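Local coordinates for protein N2152 (Neocallimastix frontalis, PDB 5U22) that probably hydrolyses arabinosyl-containing substrates as a family 39 glycoside hydrolase, pairing a TIM barrel with a beta-sandwich, at residues K53-K56 with S57-P61; A301-Y304 with F305-Y309; S134-T137 with N138-G141; D377-S380 with K381-S385; Y247-N251 with H252-G256. All blocks are in the same frame, centred on the assembly; numbering follows the deposited sequence.

Contact 1 (K53-K56 with S57-P61); sequences KDYK and SLVAP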
# COMPACT_ATOMS: atom_id res chain seq x y z
N LYS A 53 15.40 -14.35 -1.93
CA LYS A 53 16.54 -14.85 -1.18
C LYS A 53 17.45 -13.70 -0.74
O LYS A 53 17.91 -13.66 0.41
CB LYS A 53 17.30 -15.86 -2.04
CG LYS A 53 17.85 -17.07 -1.33
CD LYS A 53 18.52 -18.03 -2.33
CE LYS A 53 17.54 -19.05 -2.89
NZ LYS A 53 18.18 -20.07 -3.78
N ASP A 54 17.68 -12.75 -1.64
CA ASP A 54 18.64 -11.67 -1.41
C ASP A 54 17.91 -10.49 -0.79
O ASP A 54 17.44 -9.59 -1.49
CB ASP A 54 19.31 -11.29 -2.73
CG ASP A 54 20.40 -10.25 -2.57
OD1 ASP A 54 20.48 -9.60 -1.51
OD2 ASP A 54 21.15 -10.05 -3.56
N TYR A 55 17.83 -10.48 0.55
CA TYR A 55 17.14 -9.40 1.24
C TYR A 55 17.81 -8.06 0.96
O TYR A 55 17.13 -7.06 0.70
CB TYR A 55 17.08 -9.66 2.75
CG TYR A 55 16.16 -8.69 3.49
CD1 TYR A 55 16.58 -7.39 3.79
CD2 TYR A 55 14.88 -9.06 3.85
CE1 TYR A 55 15.74 -6.51 4.45
CE2 TYR A 55 14.04 -8.19 4.51
CZ TYR A 55 14.47 -6.91 4.80
OH TYR A 55 13.63 -6.05 5.45
N LYS A 56 19.15 -8.02 1.00
CA LYS A 56 19.84 -6.74 0.92
C LYS A 56 19.69 -6.07 -0.43
O LYS A 56 19.69 -4.83 -0.50
CB LYS A 56 21.33 -6.93 1.24
CG LYS A 56 21.59 -7.47 2.64
CD LYS A 56 23.10 -7.57 2.94
CE LYS A 56 23.36 -8.20 4.29
NZ LYS A 56 22.83 -7.38 5.40
N SER A 57 19.60 -6.84 -1.52
CA SER A 57 19.49 -6.25 -2.85
C SER A 57 18.06 -5.97 -3.25
O SER A 57 17.82 -4.99 -3.97
CB SER A 57 20.11 -7.17 -3.91
OG SER A 57 21.48 -7.40 -3.67
N LEU A 58 17.12 -6.80 -2.80
CA LEU A 58 15.76 -6.77 -3.32
C LEU A 58 14.72 -6.22 -2.36
O LEU A 58 13.73 -5.65 -2.81
CB LEU A 58 15.36 -8.19 -3.76
CG LEU A 58 16.27 -8.80 -4.84
CD1 LEU A 58 15.82 -10.22 -5.20
CD2 LEU A 58 16.32 -7.92 -6.07
N VAL A 59 14.92 -6.33 -1.04
CA VAL A 59 13.93 -5.86 -0.08
C VAL A 59 14.40 -4.57 0.58
O VAL A 59 13.70 -3.55 0.55
CB VAL A 59 13.64 -6.93 0.98
CG1 VAL A 59 12.57 -6.45 1.94
CG2 VAL A 59 13.24 -8.25 0.32
N ALA A 60 15.58 -4.62 1.18
CA ALA A 60 16.12 -3.46 1.88
C ALA A 60 16.07 -2.16 1.08
O ALA A 60 15.74 -1.12 1.67
CB ALA A 60 17.57 -3.75 2.33
N PRO A 61 16.39 -2.14 -0.23
CA PRO A 61 16.41 -0.85 -0.94
C PRO A 61 15.05 -0.20 -1.11
O PRO A 61 14.99 0.97 -1.50
CB PRO A 61 17.00 -1.21 -2.31
CG PRO A 61 17.79 -2.46 -2.04
CD PRO A 61 16.93 -3.21 -1.07

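Contact 2 (A301-Y304 with F305-Y309); sequences AGWY and FYKWY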
# COMPACT_ATOMS: atom_id res chain seq x y z
N ALA A 301 9.86 -4.18 -13.68
CA ALA A 301 9.74 -2.74 -13.82
C ALA A 301 9.23 -2.10 -12.53
O ALA A 301 9.73 -1.05 -12.12
CB ALA A 301 8.80 -2.39 -14.98
N GLY A 302 8.25 -2.72 -11.89
CA GLY A 302 7.66 -2.13 -10.69
C GLY A 302 8.65 -1.95 -9.56
O GLY A 302 8.52 -1.01 -8.77
N TRP A 303 9.64 -2.83 -9.46
CA TRP A 303 10.66 -2.67 -8.43
C TRP A 303 11.29 -1.29 -8.52
O TRP A 303 11.43 -0.58 -7.53
CB TRP A 303 11.72 -3.76 -8.55
CG TRP A 303 12.62 -3.81 -7.37
CD1 TRP A 303 12.49 -4.62 -6.27
CD2 TRP A 303 13.81 -3.03 -7.14
NE1 TRP A 303 13.51 -4.39 -5.39
CE2 TRP A 303 14.34 -3.42 -5.90
CE3 TRP A 303 14.47 -2.04 -7.88
CZ2 TRP A 303 15.50 -2.84 -5.36
CZ3 TRP A 303 15.63 -1.47 -7.34
CH2 TRP A 303 16.13 -1.87 -6.10
N TYR A 304 11.65 -0.89 -9.74
CA TYR A 304 12.31 0.40 -9.92
C TYR A 304 11.38 1.57 -9.60
O TYR A 304 11.83 2.57 -9.04
CB TYR A 304 12.87 0.49 -11.33
CG TYR A 304 14.05 -0.43 -11.55
CD1 TYR A 304 13.88 -1.69 -12.12
CD2 TYR A 304 15.33 -0.05 -11.17
CE1 TYR A 304 14.97 -2.54 -12.31
CE2 TYR A 304 16.42 -0.89 -11.36
CZ TYR A 304 16.23 -2.13 -11.94
OH TYR A 304 17.32 -2.96 -12.11
N PHE A 305 10.09 1.45 -9.95
CA PHE A 305 9.16 2.52 -9.59
C PHE A 305 9.02 2.63 -8.07
O PHE A 305 9.07 3.74 -7.52
CB PHE A 305 7.78 2.31 -10.25
CG PHE A 305 6.90 3.54 -10.19
CD1 PHE A 305 7.15 4.63 -11.03
CD2 PHE A 305 5.85 3.62 -9.29
CE1 PHE A 305 6.36 5.76 -10.96
CE2 PHE A 305 5.05 4.75 -9.23
CZ PHE A 305 5.31 5.83 -10.06
N TYR A 306 8.88 1.50 -7.38
CA TYR A 306 8.76 1.55 -5.93
C TYR A 306 10.08 1.96 -5.26
O TYR A 306 10.06 2.48 -4.15
CB TYR A 306 8.25 0.20 -5.40
CG TYR A 306 6.73 0.12 -5.49
CD1 TYR A 306 6.09 -0.12 -6.70
CD2 TYR A 306 5.94 0.32 -4.36
CE1 TYR A 306 4.70 -0.17 -6.78
CE2 TYR A 306 4.56 0.26 -4.43
CZ TYR A 306 3.94 0.02 -5.63
OH TYR A 306 2.57 -0.04 -5.65
N LYS A 307 11.21 1.74 -5.93
CA LYS A 307 12.48 2.25 -5.40
C LYS A 307 12.49 3.77 -5.42
O LYS A 307 12.90 4.41 -4.44
CB LYS A 307 13.64 1.67 -6.20
CG LYS A 307 15.01 2.29 -5.88
CD LYS A 307 15.56 1.82 -4.55
CE LYS A 307 16.97 2.39 -4.30
NZ LYS A 307 17.24 2.53 -2.85
N TRP A 308 12.05 4.38 -6.53
CA TRP A 308 11.89 5.83 -6.58
C TRP A 308 11.03 6.31 -5.43
O TRP A 308 11.35 7.29 -4.74
CB TRP A 308 11.23 6.24 -7.89
CG TRP A 308 12.07 6.18 -9.11
CD1 TRP A 308 13.41 6.01 -9.19
CD2 TRP A 308 11.59 6.29 -10.45
NE1 TRP A 308 13.81 6.03 -10.50
CE2 TRP A 308 12.71 6.19 -11.30
CE3 TRP A 308 10.32 6.46 -11.01
CZ2 TRP A 308 12.60 6.27 -12.69
CZ3 TRP A 308 10.21 6.53 -12.39
CH2 TRP A 308 11.34 6.44 -13.21
N TYR A 309 9.91 5.61 -5.21
CA TYR A 309 8.98 5.97 -4.15
C TYR A 309 9.64 5.87 -2.79
O TYR A 309 9.57 6.80 -1.98
CB TYR A 309 7.77 5.05 -4.25
CG TYR A 309 6.67 5.26 -3.24
CD1 TYR A 309 6.27 6.54 -2.85
CD2 TYR A 309 5.99 4.16 -2.71
CE1 TYR A 309 5.23 6.73 -1.93
CE2 TYR A 309 4.94 4.33 -1.81
CZ TYR A 309 4.57 5.61 -1.42
OH TYR A 309 3.53 5.75 -0.53

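Contact 3 (S134-T137 with N138-G141); sequences SGLT and NFYG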
# COMPACT_ATOMS: atom_id res chain seq x y z
N SER A 134 8.58 -14.89 20.66
CA SER A 134 9.54 -14.43 19.66
C SER A 134 10.29 -13.18 20.12
O SER A 134 11.41 -12.94 19.67
CB SER A 134 8.83 -14.14 18.33
OG SER A 134 8.17 -12.89 18.40
N GLY A 135 9.69 -12.38 20.99
CA GLY A 135 10.28 -11.13 21.40
C GLY A 135 10.18 -10.00 20.39
O GLY A 135 10.62 -8.89 20.69
N LEU A 136 9.60 -10.25 19.22
CA LEU A 136 9.51 -9.23 18.19
C LEU A 136 8.35 -8.28 18.49
O LEU A 136 7.30 -8.70 18.98
CB LEU A 136 9.31 -9.87 16.81
CG LEU A 136 10.43 -10.82 16.36
CD1 LEU A 136 9.88 -11.83 15.37
CD2 LEU A 136 11.60 -10.05 15.76
N THR A 137 8.56 -7.00 18.19
CA THR A 137 7.51 -6.00 18.33
C THR A 137 7.32 -5.22 17.03
O THR A 137 6.73 -4.14 17.06
CB THR A 137 7.80 -5.05 19.49
OG1 THR A 137 9.14 -4.53 19.36
CG2 THR A 137 7.65 -5.76 20.83
N ASN A 138 7.81 -5.72 15.90
CA ASN A 138 7.58 -5.04 14.63
C ASN A 138 6.36 -5.57 13.89
O ASN A 138 6.30 -5.50 12.66
CB ASN A 138 8.83 -5.11 13.74
CG ASN A 138 9.29 -6.53 13.46
OD1 ASN A 138 8.92 -7.47 14.15
ND2 ASN A 138 10.13 -6.68 12.42
N PHE A 139 5.38 -6.09 14.62
CA PHE A 139 4.10 -6.39 14.00
C PHE A 139 3.25 -5.13 13.96
O PHE A 139 3.31 -4.27 14.85
CB PHE A 139 3.37 -7.49 14.76
CG PHE A 139 4.18 -8.73 14.94
CD1 PHE A 139 4.35 -9.63 13.90
CD2 PHE A 139 4.79 -9.00 16.16
CE1 PHE A 139 5.10 -10.79 14.08
CE2 PHE A 139 5.55 -10.14 16.34
CZ PHE A 139 5.71 -11.04 15.29
N TYR A 140 2.46 -5.01 12.90
CA TYR A 140 1.56 -3.89 12.69
C TYR A 140 0.28 -4.05 13.50
O TYR A 140 -0.30 -3.05 13.96
CB TYR A 140 1.24 -3.79 11.21
CG TYR A 140 0.50 -2.57 10.72
CD1 TYR A 140 1.01 -1.29 10.91
CD2 TYR A 140 -0.68 -2.70 10.00
CE1 TYR A 140 0.34 -0.17 10.41
CE2 TYR A 140 -1.35 -1.60 9.49
CZ TYR A 140 -0.84 -0.35 9.70
OH TYR A 140 -1.52 0.73 9.18
N GLY A 141 -0.19 -5.28 13.64
CA GLY A 141 -1.39 -5.55 14.41
C GLY A 141 -1.87 -6.95 14.12
O GLY A 141 -1.34 -7.65 13.24

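Contact 4 (D377-S380 with K381-S385); sequences DWKS and KDTPS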
# COMPACT_ATOMS: atom_id res chain seq x y z
N ASP A 377 9.94 1.51 -18.19
CA ASP A 377 8.96 0.91 -19.08
C ASP A 377 8.56 -0.47 -18.58
O ASP A 377 9.29 -1.14 -17.86
CB ASP A 377 9.51 0.80 -20.51
CG ASP A 377 9.68 2.16 -21.17
OD1 ASP A 377 8.96 3.10 -20.79
OD2 ASP A 377 10.54 2.28 -22.07
N TRP A 378 7.37 -0.90 -19.00
CA TRP A 378 6.79 -2.16 -18.55
C TRP A 378 6.26 -2.93 -19.74
O TRP A 378 5.59 -2.35 -20.60
CB TRP A 378 5.67 -1.87 -17.55
CG TRP A 378 4.79 -3.00 -17.16
CD1 TRP A 378 4.91 -3.77 -16.04
CD2 TRP A 378 3.61 -3.44 -17.83
NE1 TRP A 378 3.88 -4.68 -15.98
CE2 TRP A 378 3.07 -4.50 -17.07
CE3 TRP A 378 2.96 -3.06 -19.01
CZ2 TRP A 378 1.91 -5.17 -17.45
CZ3 TRP A 378 1.81 -3.73 -19.38
CH2 TRP A 378 1.30 -4.78 -18.61
N LYS A 379 6.57 -4.23 -19.79
CA LYS A 379 5.99 -5.17 -20.75
C LYS A 379 5.01 -6.12 -20.09
O LYS A 379 3.91 -6.36 -20.62
CB LYS A 379 7.10 -5.98 -21.43
CG LYS A 379 8.09 -5.15 -22.23
CD LYS A 379 7.93 -5.39 -23.72
CE LYS A 379 8.90 -4.53 -24.51
NZ LYS A 379 10.28 -4.57 -23.94
N SER A 380 5.39 -6.69 -18.95
CA SER A 380 4.51 -7.55 -18.17
C SER A 380 5.14 -7.72 -16.79
O SER A 380 6.31 -7.40 -16.58
CB SER A 380 4.32 -8.92 -18.83
OG SER A 380 5.45 -9.73 -18.59
N LYS A 381 4.34 -8.24 -15.87
CA LYS A 381 4.81 -8.47 -14.51
C LYS A 381 5.96 -9.47 -14.46
O LYS A 381 6.73 -9.46 -13.48
CB LYS A 381 3.65 -8.98 -13.64
CG LYS A 381 3.33 -10.45 -13.88
CD LYS A 381 2.09 -10.92 -13.14
CE LYS A 381 1.93 -12.45 -13.20
NZ LYS A 381 2.99 -13.20 -12.44
N ASP A 382 6.10 -10.33 -15.47
CA ASP A 382 7.12 -11.38 -15.49
C ASP A 382 8.29 -11.05 -16.41
O ASP A 382 9.14 -11.91 -16.64
CB ASP A 382 6.49 -12.72 -15.91
CG ASP A 382 5.47 -13.23 -14.89
OD1 ASP A 382 5.57 -12.86 -13.70
OD2 ASP A 382 4.57 -14.00 -15.26
N THR A 383 8.35 -9.82 -16.93
CA THR A 383 9.44 -9.39 -17.79
C THR A 383 10.54 -8.76 -16.94
O THR A 383 10.27 -7.77 -16.25
CB THR A 383 8.95 -8.39 -18.82
OG1 THR A 383 7.93 -8.99 -19.62
CG2 THR A 383 10.09 -7.92 -19.72
N PRO A 384 11.76 -9.30 -16.93
CA PRO A 384 12.83 -8.65 -16.16
C PRO A 384 13.12 -7.26 -16.69
O PRO A 384 12.97 -6.97 -17.88
CB PRO A 384 14.02 -9.60 -16.34
CG PRO A 384 13.39 -10.91 -16.67
CD PRO A 384 12.20 -10.58 -17.51
N SER A 385 13.55 -6.38 -15.79
CA SER A 385 13.88 -5.00 -16.11
C SER A 385 15.31 -4.67 -15.70
O SER A 385 15.76 -5.07 -14.61
CB SER A 385 12.93 -4.03 -15.42
OG SER A 385 13.27 -2.69 -15.72
O HOH W 1 11.84 -1.99 -17.74
O HOH W 2 8.54 -6.07 -15.44

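Contact 5 (Y247-N251 with H252-G256); sequences YCDEN and HDLEG. With EDO (1,2-ethanediol), chain C.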
# COMPACT_ATOMS: atom_id res chain seq x y z
N TYR A 247 -4.23 -4.04 -2.66
CA TYR A 247 -4.66 -3.12 -3.71
C TYR A 247 -4.08 -3.51 -5.06
O TYR A 247 -2.93 -3.94 -5.16
CB TYR A 247 -4.29 -1.66 -3.40
CG TYR A 247 -2.81 -1.27 -3.40
CD1 TYR A 247 -2.09 -1.19 -2.21
CD2 TYR A 247 -2.17 -0.89 -4.58
CE1 TYR A 247 -0.76 -0.81 -2.20
CE2 TYR A 247 -0.84 -0.52 -4.58
CZ TYR A 247 -0.14 -0.47 -3.39
OH TYR A 247 1.18 -0.08 -3.39
N CYS A 248 -4.89 -3.32 -6.11
CA CYS A 248 -4.50 -3.67 -7.47
C CYS A 248 -5.52 -3.09 -8.42
O CYS A 248 -6.69 -2.92 -8.06
CB CYS A 248 -4.43 -5.19 -7.65
SG CYS A 248 -3.71 -5.78 -9.21
N ASP A 249 -5.07 -2.76 -9.64
CA ASP A 249 -6.00 -2.47 -10.72
C ASP A 249 -6.98 -3.63 -10.89
O ASP A 249 -6.68 -4.78 -10.55
CB ASP A 249 -5.23 -2.26 -12.03
CG ASP A 249 -6.13 -1.79 -13.15
OD1 ASP A 249 -6.43 -0.58 -13.17
OD2 ASP A 249 -6.56 -2.62 -13.97
N GLU A 250 -8.17 -3.32 -11.43
CA GLU A 250 -9.15 -4.37 -11.70
C GLU A 250 -8.57 -5.50 -12.53
O GLU A 250 -8.93 -6.67 -12.34
CB GLU A 250 -10.39 -3.78 -12.39
CG GLU A 250 -10.13 -3.12 -13.76
CD GLU A 250 -11.15 -2.03 -14.09
OE1 GLU A 250 -11.18 -1.02 -13.36
OE2 GLU A 250 -11.92 -2.18 -15.07
N ASN A 251 -7.66 -5.19 -13.46
CA ASN A 251 -6.94 -6.22 -14.20
C ASN A 251 -5.80 -6.77 -13.34
O ASN A 251 -4.82 -6.06 -13.07
CB ASN A 251 -6.41 -5.64 -15.51
CG ASN A 251 -5.74 -6.67 -16.40
OD1 ASN A 251 -5.43 -7.78 -15.96
ND2 ASN A 251 -5.51 -6.31 -17.65
N HIS A 252 -5.90 -8.03 -12.92
CA HIS A 252 -4.89 -8.63 -12.05
C HIS A 252 -3.49 -8.56 -12.66
O HIS A 252 -2.49 -8.56 -11.94
CB HIS A 252 -5.20 -10.10 -11.76
CG HIS A 252 -6.55 -10.35 -11.16
ND1 HIS A 252 -7.04 -11.63 -10.96
CD2 HIS A 252 -7.51 -9.50 -10.70
CE1 HIS A 252 -8.24 -11.55 -10.40
NE2 HIS A 252 -8.55 -10.28 -10.25
N ASP A 253 -3.41 -8.56 -13.99
CA ASP A 253 -2.11 -8.57 -14.65
C ASP A 253 -1.34 -7.27 -14.46
O ASP A 253 -0.15 -7.22 -14.78
CB ASP A 253 -2.28 -8.88 -16.14
CG ASP A 253 -2.77 -10.28 -16.39
OD1 ASP A 253 -2.50 -11.17 -15.54
OD2 ASP A 253 -3.42 -10.50 -17.44
N LEU A 254 -1.98 -6.22 -13.96
CA LEU A 254 -1.33 -4.95 -13.70
C LEU A 254 -0.79 -4.85 -12.28
O LEU A 254 -0.30 -3.78 -11.88
CB LEU A 254 -2.30 -3.79 -13.97
CG LEU A 254 -2.90 -3.66 -15.38
CD1 LEU A 254 -3.26 -2.21 -15.71
CD2 LEU A 254 -2.01 -4.26 -16.47
N GLU A 255 -0.88 -5.92 -11.50
CA GLU A 255 -0.25 -5.96 -10.19
C GLU A 255 1.23 -5.61 -10.33
O GLU A 255 1.93 -6.17 -11.18
CB GLU A 255 -0.42 -7.35 -9.56
CG GLU A 255 -0.04 -7.45 -8.09
CD GLU A 255 -0.17 -8.86 -7.56
OE1 GLU A 255 0.86 -9.60 -7.58
OE2 GLU A 255 -1.29 -9.25 -7.18
N GLY A 256 1.69 -4.65 -9.53
CA GLY A 256 3.08 -4.25 -9.66
C GLY A 256 3.45 -3.46 -10.91
O GLY A 256 4.63 -3.21 -11.13
C1 EDO C . -4.81 -14.79 -11.50
O1 EDO C . -5.06 -13.44 -11.92
C2 EDO C . -5.62 -15.08 -10.25
O2 EDO C . -7.00 -14.84 -10.52
O HOH W 3 -2.06 -2.36 -10.01
O HOH W 4 -4.38 -8.79 -19.08

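Contact 1 (K53-K56 with S57-P61)
D54 holds the start of helix 55-58 as its N-cap, gripping S57 with both carboxylate oxygens. D54 OD1 takes the backbone N of S57 at 2.9 Å and D54 OD2 takes the S57 hydroxyl, OG, at 2.7 Å. With CG of D54 anti to its backbone N (chi1 -176°), the carboxylate is brought beside S57 N and OG, which both meet it from above its plane, S57 N standing 57° out of it. D54 O meanwhile receives L58 N at 3.1 Å.

Further along, the carbonyl of Y55 serves two donors: V59 N and A60 N, each 2.9 Å from Y55 O, arrive from opposite faces of its plane. V59 lies over the face of the Y55 ring. V59 CB sits 3.7 Å from the ring centroid, only 8° off the normal, a CH-pi contact; V59 CG1 reaches Y55 CE2 at 3.4 Å, and the methyl of A60 lies 3.9 Å from Y55 CE1.

Further out, the Y55 hydroxyl is hydrogen-bonded to S94 and its ring touches R90 and L91 of helix 84-91, while K56 forms a salt bridge with E93.

D54 thus supplies side-chain acceptors at the start, and Y55 supplies both a shared carbonyl and a ring face further on. The carboxylate satisfies an early N-H that lacks a preceding helical carbonyl, and its negative charge would probably interact favourably with the helix dipole.

Contact 2 (A301-Y304 with F305-Y309)
F305 N points back to A301 O in the first turn of helix 301-310, probably the last helix of the TIM barrel before the chain enters the beta-sandwich; this bond is weak, at 3.3 Å. The F305 side chain leads away and touches A262 of helix 258-270 and the sandwich residues I345 and I376.

Y306 gives the straighter backbone bond, Y306 N to G302 O at 2.9 Å and 171°. Its ring also presents an edge to that carbonyl: G302 O lies in the ring plane, 3.3 Å from Y306 CD1.

K307 runs side by side with W303. K307 CB is 3.9 Å from W303 CZ3, and after a bend at chi2 (75°) K307 CD passes 4.0 Å from W303 CH2. The aliphatic part of the lysine therefore follows the benzo end of the indole. W303 in turn directs CE3 at the centre of the Y304 ring face. Polar ends reach beyond the helix: the Y306 hydroxyl is hydrogen-bonded to the Y247 hydroxyl, W303 NE1 to L58 O and K307 NZ to P61 O, the lysine also forming a salt bridge with D311.

W308 N donates to Y304 O at 3.1 Å. The indole of W308 covers the same acceptor: Y304 O stands 3.6 Å above its ring plane, displaced toward the rim and nearest to W308 CG.

Contact 3 (S134-T137 with N138-G141)
The F139 ring meets the preceding turn with its edge. L136 O lies near the ring plane, 3.5 Å from F139 CE2, and S134 OG approaches the same edge more loosely, at 4.3 Å from that carbon. L136 CB adds an apolar touch on F139 CE2 at 3.8 Å. A chi1 of -53° sets CG of F139 beside the backbone N, and from there the ring edge meets L136 O and CB.

The second flat group, the N138 amide, runs alongside L136, both side chains pointing the same way. N138 OD1 rests against L136 CB at 3.6 Å. CG of N138 stands between its backbone N and carbonyl carbon (chi1 57°), which folds the amide in over the preceding residues. N138 ND2 is hydrogen-bonded to A88 O, and S134 OG likewise to K131 O. N138 OD1 is buried without a polar partner in the model, as is N138 N, so the amide is anchored from its nitrogen end.

Upstream, the chain leaves helix 117-134 through an ST turn: S134 OG accepts L136 N at 3.1 Å in a nearly straight bond (168°). G135 makes the bend with positive phi. Around the turn, the L136 side chain touches A88, Q89 and K92, while F139 packs on A88 and on V99 and I101 of strand 98-102.

Backbone bonds of the N138 carbonyl and of Y140 with V99, and of G141 with I101, start strand 139-143 beside strand 98-102. This is the helix-to-strand return of a beta-alpha-beta crossover, the repeating unit of a TIM barrel.

Contact 4 (D377-S380 with K381-S385)
S380 and T383 join their hydroxyls across a tight turn, S380 OG lying 2.8 Å from T383 OG1 in a hydrogen bond that either could donate. S380 OG also accepts D382 N at 3.2 Å, an ST-turn bond. It can do both because chi1 of 78° sets OG between the backbone N and the carbonyl carbon. The backbone completes a type I beta turn with T383 N to S380 O at 3.2 Å; this donor stands 67° out of the carbonyl plane. A water then gives one hydrogen to S380 O and the other to T383 O, tying the two carbonyls together.

At the turn's corner K381 and D382 form a salt bridge, K381 NZ meeting D382 OD1 on its syn side at 2.9 Å. The same lysine makes a cation-pi contact with F282. A second water bridges D377 O and S385 OG.

Packing is lighter. K379 CB lies 3.6 Å from T383 OG1, and the W378 indole has the S380 backbone N 3.7 Å above one face, over its centre.

The loop links strands 368-376 and 389-397, an antiparallel pair of the beta-sandwich. Its W378 reaches the barrel side, touching L254, Q257 and A301, while S385 rests on Y304 of helix 301-310 and pairs its backbone with K299.

Contact 5 (Y247-N251 with H252-G256)
N251 and L254 close a 3-10 turn in the loop that leaves TIM-barrel strand 242-247 at its C-terminal end, the end where active sites of this fold lie.

Backbone and capping bonds come first. L254 N donates to N251 O at 3.0 Å, and D253 N to the side-chain N251 OD1 at 2.9 Å, each from 45° out of the carbonyl plane. An Asx turn precedes them: D249 OD2 accepts N251 N at 2.8 Å. D249 OD1 has a salt bridge to R263, so the carboxylate is fixed at both oxygens.

Two waters stitch the limbs together. One accepts from D249 N and donates to L254 O; the other accepts from N251 ND2 and donates to D253 OD2.

Packing contacts follow. L254 runs beside D249, with L254 CB 3.8 Å from D249 CB. C248, with SG anti to the backbone N (chi1 -171°), lays SG 3.6 Å from E255 CA. The E255 carboxylate is held by S291, T279 and W281; the side chain lies about 5 Å from a bound bis-tris molecule.

H252 stacks on W281, and at its ring edge H252 ND1 shares a hydrogen bond of undecided direction, 2.8 Å, with O1 of a 1,2-ethanediol probably from the crystallisation liquor.

Contact 2 is the buried one, a regular helix turn between barrel and sandwich; contacts 1 and 5 are partly buried, and contacts 3 and 4 lie at the surface. Contact 2 is the hub, touching contacts 1 and 5 through polar groups and contact 4 by packing; contacts 4 and 5 also pack on each other, so that sandwich loop and barrel loop meet beside the helix. Contact 3 touches none of the others; its nearest is contact 1, about 8 Å away at the closest atoms. Side-chain oxygens hold backbone N-H groups in contacts 1, 3, 4 and 5, whereas contact 2 relies on helical backbone bonds and aromatic packing.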